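Side-chain contacts in uncharacterized protein (Alicyclobacillus acidocaldarius subsp. acidocaldarius, PDB 3RAG), which is of unknown function but contains a von Willebrand factor A-like domain with a bound sodium ion, and may bind ligands through that metal site: residues G19-G24 / Y57-S62; G68-I73 / T87-Q92; E185-V190 / I218-D223. All coordinates share one frame; numbering follows the deposited sequence. Where two conformers were deposited one is given.

How the interactions relate
Interaction 1 and interaction 3 are surface contacts, whereas interaction 2 is partly buried. Interactions 2 and 3 lie at the two outer sides of one mixed sheet: G69 and M70, on the side of edge strand 71-74, pack on helix 79-106 in the former, and the start of 188-194 meets helix 214-232 in the latter. Interaction 1 joins the loop after strand 10-17 to helix 58-66, and that helix packs directly on strand 71-74, with Y57 and H61 on I73, and A60 and H61 on C71. The chemistry follows the setting. A carboxylate bonds to a loop in interaction 1, and a histidine pairs with a hydroxyl in interaction 3, while interaction 2 rests on selenium, methyl and amide packing.

Interaction 1 (G19-G24 / Y57-S62); sequences GCSNIG and YQEAHS
E59 reaches out from the first turn of helix 58-66 and takes hold of S21 with both oxygens of its carboxylate. The tight part of the contact lies here. S21 N points almost straight at E59 OE2, 2.8 Å away with an N-H...O angle of 178°, although it meets the oxygen 28° out of the carboxylate plane. S21 OG donates to E59 OE1 over 2.7 Å, on the syn lone pair, and the two bonds together fix the rotation of the carboxylate. Glutamate suits the place because its chain runs fully extended, with CG trans to the backbone N (chi1 -174°), and so bridges helix and loop. Serine supplies a short hydroxyl beside its own N-H. Next to the bonded pair, C20 packs its CA and CB against E59 OE2, the CA at 3.5 Å.

The loop 19-24 follows strand 10-17 of the von Willebrand A-like domain, directly after D18, which binds the sodium ion with S144 and S146. G19 comes within about 5 Å of that ion, nearest atoms compared. Its backbone angles would press a beta carbon against the preceding carbonyl oxygen, so glycine fits, and its N lies 3.5 Å from Y57 CE1, oblique to the ring. The hydroxyl of Y57 is hydrogen-bonded to I46 O, which limits where the ring can sit, and the side chain also packs on I73.

The looser, wetter side lies at S21 O and E59 OE1: one water donates to both, 2.8 Å from each, giving E59 OE1 a second donor besides the serine hydroxyl.

Interaction 2 (G68-I73 / T87-Q92); sequences GGMCRI and THQTMQ
Nonpolar packing joins M70, a selenomethionine, to T90 between the segments. The methyl CG2 of T90 lies 3.6 Å from M70 CG and 3.7 Å from M70 SE, so it is set against the middle of the long chain. Beside it, M70 SE approaches the amide carbon CD of Q89 at 4.0 Å, the two side chains crossing at about a right angle. Close by, G69 adds a slight touch of its CA on the same methyl.

A second kind of contact lies within 68-73. M70 bends at chi3 (24°), carrying CE over the centre of the R72 guanidinium face at 3.6 Å. R72 NH2 donates to C71 O at 2.8 Å, the acceptor lying close to the guanidinium plane, which is consistent with fixing the orientation of the face that M70 CE covers.

As for hydrogen bonding, the hydroxyl of T90 (chi1 56°) is engaged chiefly with M86 O, within its own helix, with N42 OD1 also in bonding reach, while CG2 is the branch that packs on M70. The contact thus sets G69 and M70, on the edge-strand side of this alpha/beta fold, against helix 79-106. Threonine serves both partners, and the flexible, polarisable methionine chain can fit amide, methyl and guanidinium surfaces alike.

Interaction 3 (E185-V190 / I218-D223); sequences EATRLV and IDHAAD
T187 meets H220 at the edge of the imidazole, near its plane, with the hydroxyl directed at the ring nitrogen. T187 OG1 and H220 ND1 are 2.6 Å apart, a short hydrogen bond in which either group could be the donor. T187 CB also lies in the plane of the ring, 3.6 Å from H220 ND1, and the two side chains cross at a slant. Histidine can reach the loop because its chi1 of -172° swings the ring away from the backbone N and off the helix toward T187; threonine's short hydroxyl, set between its backbone N and carbonyl carbon (chi1 72°), reaches ND1.

L189 comes to the same ring from an oblique direction, its CB 4.5 Å from H220 CE1. It also packs on S175 and I177 of strand 172-179, so leucine covers the sheet while brushing the ring. The arrangement ties the entry of edge strand 188-194, antiparallel to 172-179 in the mixed sheet, to helix 214-232. From that helix I218 and A221 pack on strand 10-17; D219, more exposed, forms a salt bridge with R33 of helix 27-36.

Since hydroxyl and imidazole nitrogen can each give or accept, this surface link may tolerate a change in the protonation of the histidine without losing its bond.

Interaction 1 (G19-G24 / Y57-S62)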
loop_
_atom_site.group_PDB
_atom_site.type_symbol
_atom_site.label_atom_id
_atom_site.label_comp_id
_atom_site.label_asym_id
_atom_site.label_seq_id
_atom_site.Cartn_x
_atom_site.Cartn_y
_atom_site.Cartn_z
ATOM N N GLY A 19 -10.321 3.315 11.821
ATOM C CA GLY A 19 -10.588 4.671 12.272
ATOM C C GLY A 19 -9.341 5.516 12.433
ATOM O O GLY A 19 -8.241 4.977 12.537
ATOM N N CYS A 20 -9.521 6.831 12.518
ATOM C CA CYS A 20 -8.404 7.769 12.577
ATOM C C CYS A 20 -7.455 7.527 13.752
ATOM O O CYS A 20 -7.856 7.029 14.807
ATOM C CB CYS A 20 -8.929 9.193 12.657
ATOM S SG CYS A 20 -10.099 9.427 14.009
ATOM N N SER A 21 -6.194 7.907 13.573
ATOM C CA SER A 21 -5.207 7.764 14.661
ATOM C C SER A 21 -5.657 8.491 15.916
ATOM O O SER A 21 -6.332 9.521 15.848
ATOM C CB SER A 21 -3.834 8.291 14.239
ATOM O OG SER A 21 -3.847 9.713 14.061
ATOM N N ASN A 22 -5.267 7.972 17.077
ATOM C CA ASN A 22 -5.641 8.626 18.314
ATOM C C ASN A 22 -4.493 8.664 19.300
ATOM O O ASN A 22 -4.683 9.019 20.446
ATOM C CB ASN A 22 -6.894 7.985 18.933
ATOM C CG ASN A 22 -6.691 6.518 19.255
ATOM O OD1 ASN A 22 -5.568 6.043 19.299
ATOM N ND2 ASN A 22 -7.780 5.793 19.456
ATOM N N ILE A 23 -3.297 8.292 18.851
ATOM C CA ILE A 23 -2.120 8.400 19.721
ATOM C C ILE A 23 -0.902 8.601 18.826
ATOM O O ILE A 23 -0.846 8.081 17.707
ATOM C CB ILE A 23 -1.961 7.165 20.648
ATOM C CG1 ILE A 23 -0.765 7.353 21.592
ATOM C CG2 ILE A 23 -1.821 5.883 19.825
ATOM C CD1 ILE A 23 -0.768 6.394 22.789
ATOM N N GLY A 24 0.047 9.408 19.285
ATOM C CA GLY A 24 1.255 9.574 18.497
ATOM C C GLY A 24 1.143 10.636 17.415
ATOM O O GLY A 24 0.140 11.344 17.311
ATOM N N TYR A 57 -13.013 8.790 9.027
ATOM C CA TYR A 57 -12.114 8.614 7.894
ATOM C C TYR A 57 -11.701 9.908 7.184
ATOM O O TYR A 57 -11.215 9.854 6.073
ATOM C CB TYR A 57 -12.679 7.595 6.885
ATOM C CG TYR A 57 -12.780 6.226 7.523
ATOM C CD1 TYR A 57 -11.672 5.653 8.130
ATOM C CD2 TYR A 57 -13.993 5.536 7.561
ATOM C CE1 TYR A 57 -11.754 4.411 8.772
ATOM C CE2 TYR A 57 -14.087 4.288 8.186
ATOM C CZ TYR A 57 -12.954 3.728 8.778
ATOM O OH TYR A 57 -13.019 2.491 9.402
ATOM N N GLN A 58 -11.890 11.071 7.808
ATOM C CA GLN A 58 -11.302 12.281 7.226
ATOM C C GLN A 58 -9.800 12.042 7.123
ATOM O O GLN A 58 -9.204 12.237 6.067
ATOM C CB GLN A 58 -11.545 13.525 8.098
ATOM C CG GLN A 58 -12.998 13.982 8.221
ATOM C CD GLN A 58 -13.559 14.562 6.917
ATOM O OE1 GLN A 58 -12.843 14.747 5.934
ATOM N NE2 GLN A 58 -14.851 14.836 6.914
ATOM N N GLU A 59 -9.187 11.621 8.233
ATOM C CA GLU A 59 -7.738 11.429 8.245
ATOM C C GLU A 59 -7.301 10.457 7.157
ATOM O O GLU A 59 -6.324 10.690 6.452
ATOM C CB GLU A 59 -7.270 10.903 9.607
ATOM C CG GLU A 59 -5.742 10.824 9.708
ATOM C CD GLU A 59 -5.322 10.202 11.010
ATOM O OE1 GLU A 59 -4.902 10.944 11.934
ATOM O OE2 GLU A 59 -5.465 8.967 11.122
ATOM N N ALA A 60 -8.019 9.351 7.012
ATOM C CA ALA A 60 -7.698 8.386 5.938
ATOM C C ALA A 60 -7.629 9.065 4.565
ATOM O O ALA A 60 -6.720 8.808 3.783
ATOM C CB ALA A 60 -8.718 7.236 5.905
ATOM N N HIS A 61 -8.598 9.933 4.284
ATOM C CA HIS A 61 -8.603 10.664 3.024
ATOM C C HIS A 61 -7.385 11.584 2.912
ATOM O O HIS A 61 -6.758 11.669 1.841
ATOM C CB HIS A 61 -9.929 11.426 2.824
ATOM C CG HIS A 61 -10.979 10.604 2.139
ATOM N ND1 HIS A 61 -12.026 10.005 2.808
ATOM C CD2 HIS A 61 -11.089 10.213 0.846
ATOM C CE1 HIS A 61 -12.760 9.316 1.948
ATOM N NE2 HIS A 61 -12.210 9.423 0.755
ATOM N N SER A 62 -7.055 12.264 4.013
ATOM C CA SER A 62 -5.898 13.160 4.013
ATOM C C SER A 62 -4.582 12.394 3.868
ATOM O O SER A 62 -3.639 12.879 3.241
ATOM C CB SER A 62 -5.873 14.004 5.284
ATOM O OG SER A 62 -7.032 14.813 5.305
HETATM O O HOH W 1 -6.613 11.618 14.008
#

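Interaction 2 (G68-I73 / T87-Q92)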
loop_
_atom_site.group_PDB
_atom_site.type_symbol
_atom_site.label_atom_id
_atom_site.label_comp_id
_atom_site.label_asym_id
_atom_site.label_seq_id
_atom_site.Cartn_x
_atom_site.Cartn_y
_atom_site.Cartn_z
ATOM N N GLY A 68 -0.147 10.428 -2.126
ATOM C CA GLY A 68 -0.297 10.261 -3.561
ATOM C C GLY A 68 -1.081 9.022 -3.955
ATOM O O GLY A 68 -0.936 8.523 -5.076
ATOM N N GLY A 69 -1.925 8.526 -3.051
ATOM C CA GLY A 69 -2.652 7.292 -3.312
ATOM C C GLY A 69 -4.170 7.439 -3.234
ATOM O O GLY A 69 -4.725 8.524 -3.463
HETATM N N MSE A 70 -4.843 6.334 -2.928
HETATM C CA MSE A 70 -6.308 6.284 -2.955
HETATM C C MSE A 70 -6.829 5.926 -1.585
HETATM O O MSE A 70 -6.157 5.216 -0.838
HETATM C CB MSE A 70 -6.780 5.188 -3.944
HETATM C CG MSE A 70 -6.653 5.548 -5.416
HETATM SE SE MSE A 70 -7.197 4.201 -6.522
HETATM C CE MSE A 70 -8.294 3.300 -5.516
ATOM N N CYS A 71 -8.031 6.397 -1.269
ATOM C CA CYS A 71 -8.735 5.963 -0.066
ATOM C C CYS A 71 -10.064 5.355 -0.481
ATOM O O CYS A 71 -10.820 5.962 -1.262
ATOM C CB CYS A 71 -8.983 7.149 0.883
ATOM S SG CYS A 71 -10.029 6.719 2.300
ATOM N N ARG A 72 -10.357 4.164 0.034
ATOM C CA ARG A 72 -11.673 3.567 -0.167
ATOM C C ARG A 72 -12.169 3.097 1.196
ATOM O O ARG A 72 -11.373 2.736 2.054
ATOM C CB ARG A 72 -11.595 2.379 -1.143
ATOM C CG ARG A 72 -11.295 2.802 -2.586
ATOM C CD ARG A 72 -12.409 3.671 -3.172
ATOM N NE ARG A 72 -12.114 4.032 -4.565
ATOM C CZ ARG A 72 -11.474 5.137 -4.952
ATOM N NH1 ARG A 72 -11.263 5.370 -6.247
ATOM N NH2 ARG A 72 -11.049 6.020 -4.059
ATOM N N ILE A 73 -13.484 3.093 1.362
ATOM C CA ILE A 73 -14.123 2.774 2.629
ATOM C C ILE A 73 -15.116 1.644 2.359
ATOM O O ILE A 73 -16.035 1.808 1.575
ATOM C CB ILE A 73 -14.808 4.024 3.209
ATOM C CG1 ILE A 73 -13.741 5.098 3.505
ATOM C CG2 ILE A 73 -15.587 3.672 4.488
ATOM C CD1 ILE A 73 -14.322 6.496 3.799
ATOM N N THR A 87 -4.408 -1.371 -5.570
ATOM C CA THR A 87 -2.977 -1.605 -5.790
ATOM C C THR A 87 -2.718 -1.534 -7.291
ATOM O O THR A 87 -1.825 -0.817 -7.750
ATOM C CB THR A 87 -2.533 -2.959 -5.210
ATOM O OG1 THR A 87 -2.754 -2.947 -3.798
ATOM C CG2 THR A 87 -1.034 -3.224 -5.460
ATOM N N HIS A 88 -3.531 -2.246 -8.064
ATOM C CA HIS A 88 -3.386 -2.173 -9.527
ATOM C C HIS A 88 -3.658 -0.791 -10.131
ATOM O O HIS A 88 -2.900 -0.316 -10.997
ATOM C CB HIS A 88 -4.209 -3.275 -10.211
ATOM C CG HIS A 88 -3.593 -4.635 -10.083
ATOM N ND1 HIS A 88 -2.440 -4.995 -10.751
ATOM C CD2 HIS A 88 -3.956 -5.716 -9.352
ATOM C CE1 HIS A 88 -2.123 -6.240 -10.442
ATOM N NE2 HIS A 88 -3.028 -6.702 -9.596
ATOM N N GLN A 89 -4.714 -0.118 -9.682
ATOM C CA GLN A 89 -5.019 1.168 -10.271
ATOM C C GLN A 89 -3.953 2.226 -9.960
ATOM O O GLN A 89 -3.587 3.003 -10.832
ATOM C CB GLN A 89 -6.433 1.614 -9.878
ATOM C CG GLN A 89 -6.896 2.880 -10.502
ATOM C CD GLN A 89 -8.374 3.129 -10.225
ATOM O OE1 GLN A 89 -9.123 2.195 -9.909
ATOM N NE2 GLN A 89 -8.796 4.388 -10.336
ATOM N N THR A 90 -3.445 2.263 -8.727
ATOM C CA THR A 90 -2.391 3.228 -8.404
ATOM C C THR A 90 -1.044 2.854 -9.066
ATOM O O THR A 90 -0.310 3.745 -9.499
ATOM C CB THR A 90 -2.208 3.437 -6.842
ATOM O OG1 THR A 90 -1.940 2.176 -6.203
ATOM C CG2 THR A 90 -3.466 4.068 -6.218
HETATM N N MSE A 91 -0.733 1.558 -9.166
HETATM C CA MSE A 91 0.462 1.110 -9.914
HETATM C C MSE A 91 0.349 1.577 -11.371
HETATM O O MSE A 91 1.285 2.146 -11.946
HETATM C CB MSE A 91 0.659 -0.432 -9.813
HETATM C CG MSE A 91 1.817 -1.045 -10.675
HETATM SE SE MSE A 91 2.471 -2.665 -10.087
HETATM C CE MSE A 91 1.102 -3.020 -8.969
ATOM N N GLN A 92 -0.827 1.397 -11.947
ATOM C CA GLN A 92 -1.045 1.838 -13.327
ATOM C C GLN A 92 -0.833 3.345 -13.487
ATOM O O GLN A 92 -0.140 3.776 -14.396
ATOM C CB GLN A 92 -2.430 1.449 -13.830
ATOM C CG GLN A 92 -2.656 1.899 -15.277
ATOM C CD GLN A 92 -4.041 1.582 -15.807
ATOM O OE1 GLN A 92 -5.004 1.450 -15.049
ATOM N NE2 GLN A 92 -4.147 1.464 -17.124
#

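Interaction 3 (E185-V190 / I218-D223)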
loop_
_atom_site.group_PDB
_atom_site.type_symbol
_atom_site.label_atom_id
_atom_site.label_comp_id
_atom_site.label_asym_id
_atom_site.label_seq_id
_atom_site.Cartn_x
_atom_site.Cartn_y
_atom_site.Cartn_z
ATOM N N GLU A 185 5.224 -1.098 22.619
ATOM C CA GLU A 185 5.826 -0.692 21.351
ATOM C C GLU A 185 4.824 -0.090 20.369
ATOM O O GLU A 185 3.623 -0.318 20.475
ATOM C CB GLU A 185 6.625 -1.857 20.760
ATOM C CG GLU A 185 7.644 -2.364 21.813
ATOM C CD GLU A 185 8.534 -3.489 21.345
ATOM O OE1 GLU A 185 8.165 -4.193 20.390
ATOM O OE2 GLU A 185 9.616 -3.677 21.955
ATOM N N ALA A 186 5.327 0.691 19.416
ATOM C CA ALA A 186 4.475 1.430 18.478
ATOM C C ALA A 186 4.008 0.587 17.287
ATOM O O ALA A 186 2.900 0.778 16.759
ATOM C CB ALA A 186 5.221 2.661 17.973
ATOM N N THR A 187 4.867 -0.325 16.853
ATOM C CA THR A 187 4.537 -1.206 15.730
ATOM C C THR A 187 5.185 -2.559 15.965
ATOM O O THR A 187 6.078 -2.716 16.813
ATOM C CB THR A 187 5.065 -0.679 14.387
ATOM O OG1 THR A 187 6.502 -0.834 14.352
ATOM C CG2 THR A 187 4.646 0.786 14.172
ATOM N N ARG A 188 4.714 -3.542 15.225
ATOM C CA ARG A 188 5.287 -4.876 15.307
ATOM C C ARG A 188 5.564 -5.341 13.890
ATOM O O ARG A 188 4.689 -5.275 13.030
ATOM C CB ARG A 188 4.277 -5.808 15.966
ATOM C CG ARG A 188 4.759 -7.217 16.203
ATOM C CD ARG A 188 3.544 -8.150 16.374
ATOM N NE ARG A 188 2.514 -7.602 17.269
ATOM C CZ ARG A 188 2.073 -8.232 18.360
ATOM N NH1 ARG A 188 1.150 -7.671 19.131
ATOM N NH2 ARG A 188 2.557 -9.431 18.682
ATOM N N LEU A 189 6.783 -5.800 13.622
ATOM C CA LEU A 189 7.048 -6.383 12.318
ATOM C C LEU A 189 6.461 -7.790 12.304
ATOM O O LEU A 189 6.924 -8.672 13.029
ATOM C CB LEU A 189 8.548 -6.438 12.048
ATOM C CG LEU A 189 8.929 -7.051 10.689
ATOM C CD1 LEU A 189 8.510 -6.136 9.558
ATOM C CD2 LEU A 189 10.431 -7.337 10.639
ATOM N N VAL A 190 5.443 -8.009 11.483
ATOM C CA VAL A 190 4.795 -9.319 11.414
ATOM C C VAL A 190 5.589 -10.284 10.524
ATOM O O VAL A 190 5.809 -11.460 10.882
ATOM C CB VAL A 190 3.322 -9.193 10.928
ATOM C CG1 VAL A 190 2.662 -10.569 10.842
ATOM C CG2 VAL A 190 2.553 -8.313 11.886
ATOM N N ILE A 218 3.178 4.183 9.359
ATOM C CA ILE A 218 3.586 4.630 8.037
ATOM C C ILE A 218 5.100 4.896 7.967
ATOM O O ILE A 218 5.759 4.528 7.000
ATOM C CB ILE A 218 2.779 5.873 7.593
ATOM C CG1 ILE A 218 1.304 5.463 7.411
ATOM C CG2 ILE A 218 3.318 6.429 6.271
ATOM C CD1 ILE A 218 0.361 6.639 7.136
ATOM N N ASP A 219 5.644 5.560 8.977
ATOM C CA ASP A 219 7.092 5.802 9.016
ATOM C C ASP A 219 7.893 4.483 9.030
ATOM O O ASP A 219 8.895 4.332 8.333
ATOM C CB ASP A 219 7.451 6.620 10.257
ATOM C CG ASP A 219 7.109 8.122 10.092
ATOM O OD1 ASP A 219 7.247 8.661 8.963
ATOM O OD2 ASP A 219 6.725 8.740 11.101
ATOM N N HIS A 220 7.442 3.527 9.827
ATOM C CA HIS A 220 8.101 2.215 9.843
ATOM C C HIS A 220 8.046 1.561 8.460
ATOM O O HIS A 220 9.051 1.061 7.945
ATOM C CB HIS A 220 7.457 1.322 10.921
ATOM C CG HIS A 220 8.178 0.026 11.141
ATOM N ND1 HIS A 220 7.708 -0.944 12.005
ATOM C CD2 HIS A 220 9.314 -0.474 10.597
ATOM C CE1 HIS A 220 8.534 -1.975 11.998
ATOM N NE2 HIS A 220 9.512 -1.721 11.143
ATOM N N ALA A 221 6.871 1.591 7.842
ATOM C CA ALA A 221 6.705 1.040 6.500
ATOM C C ALA A 221 7.656 1.693 5.488
ATOM O O ALA A 221 8.283 1.015 4.681
ATOM C CB ALA A 221 5.243 1.209 6.039
ATOM N N ALA A 222 7.763 3.014 5.534
ATOM C CA ALA A 222 8.621 3.702 4.568
ATOM C C ALA A 222 10.074 3.318 4.808
ATOM O O ALA A 222 10.834 3.125 3.855
ATOM C CB ALA A 222 8.442 5.221 4.672
ATOM N N ASP A 223 10.448 3.214 6.081
ATOM C CA ASP A 223 11.795 2.762 6.454
ATOM C C ASP A 223 12.114 1.391 5.866
ATOM O O ASP A 223 13.215 1.167 5.349
ATOM C CB ASP A 223 11.974 2.701 7.984
ATOM C CG ASP A 223 12.283 4.057 8.593
ATOM O OD1 ASP A 223 12.277 5.062 7.853
ATOM O OD2 ASP A 223 12.527 4.128 9.812
#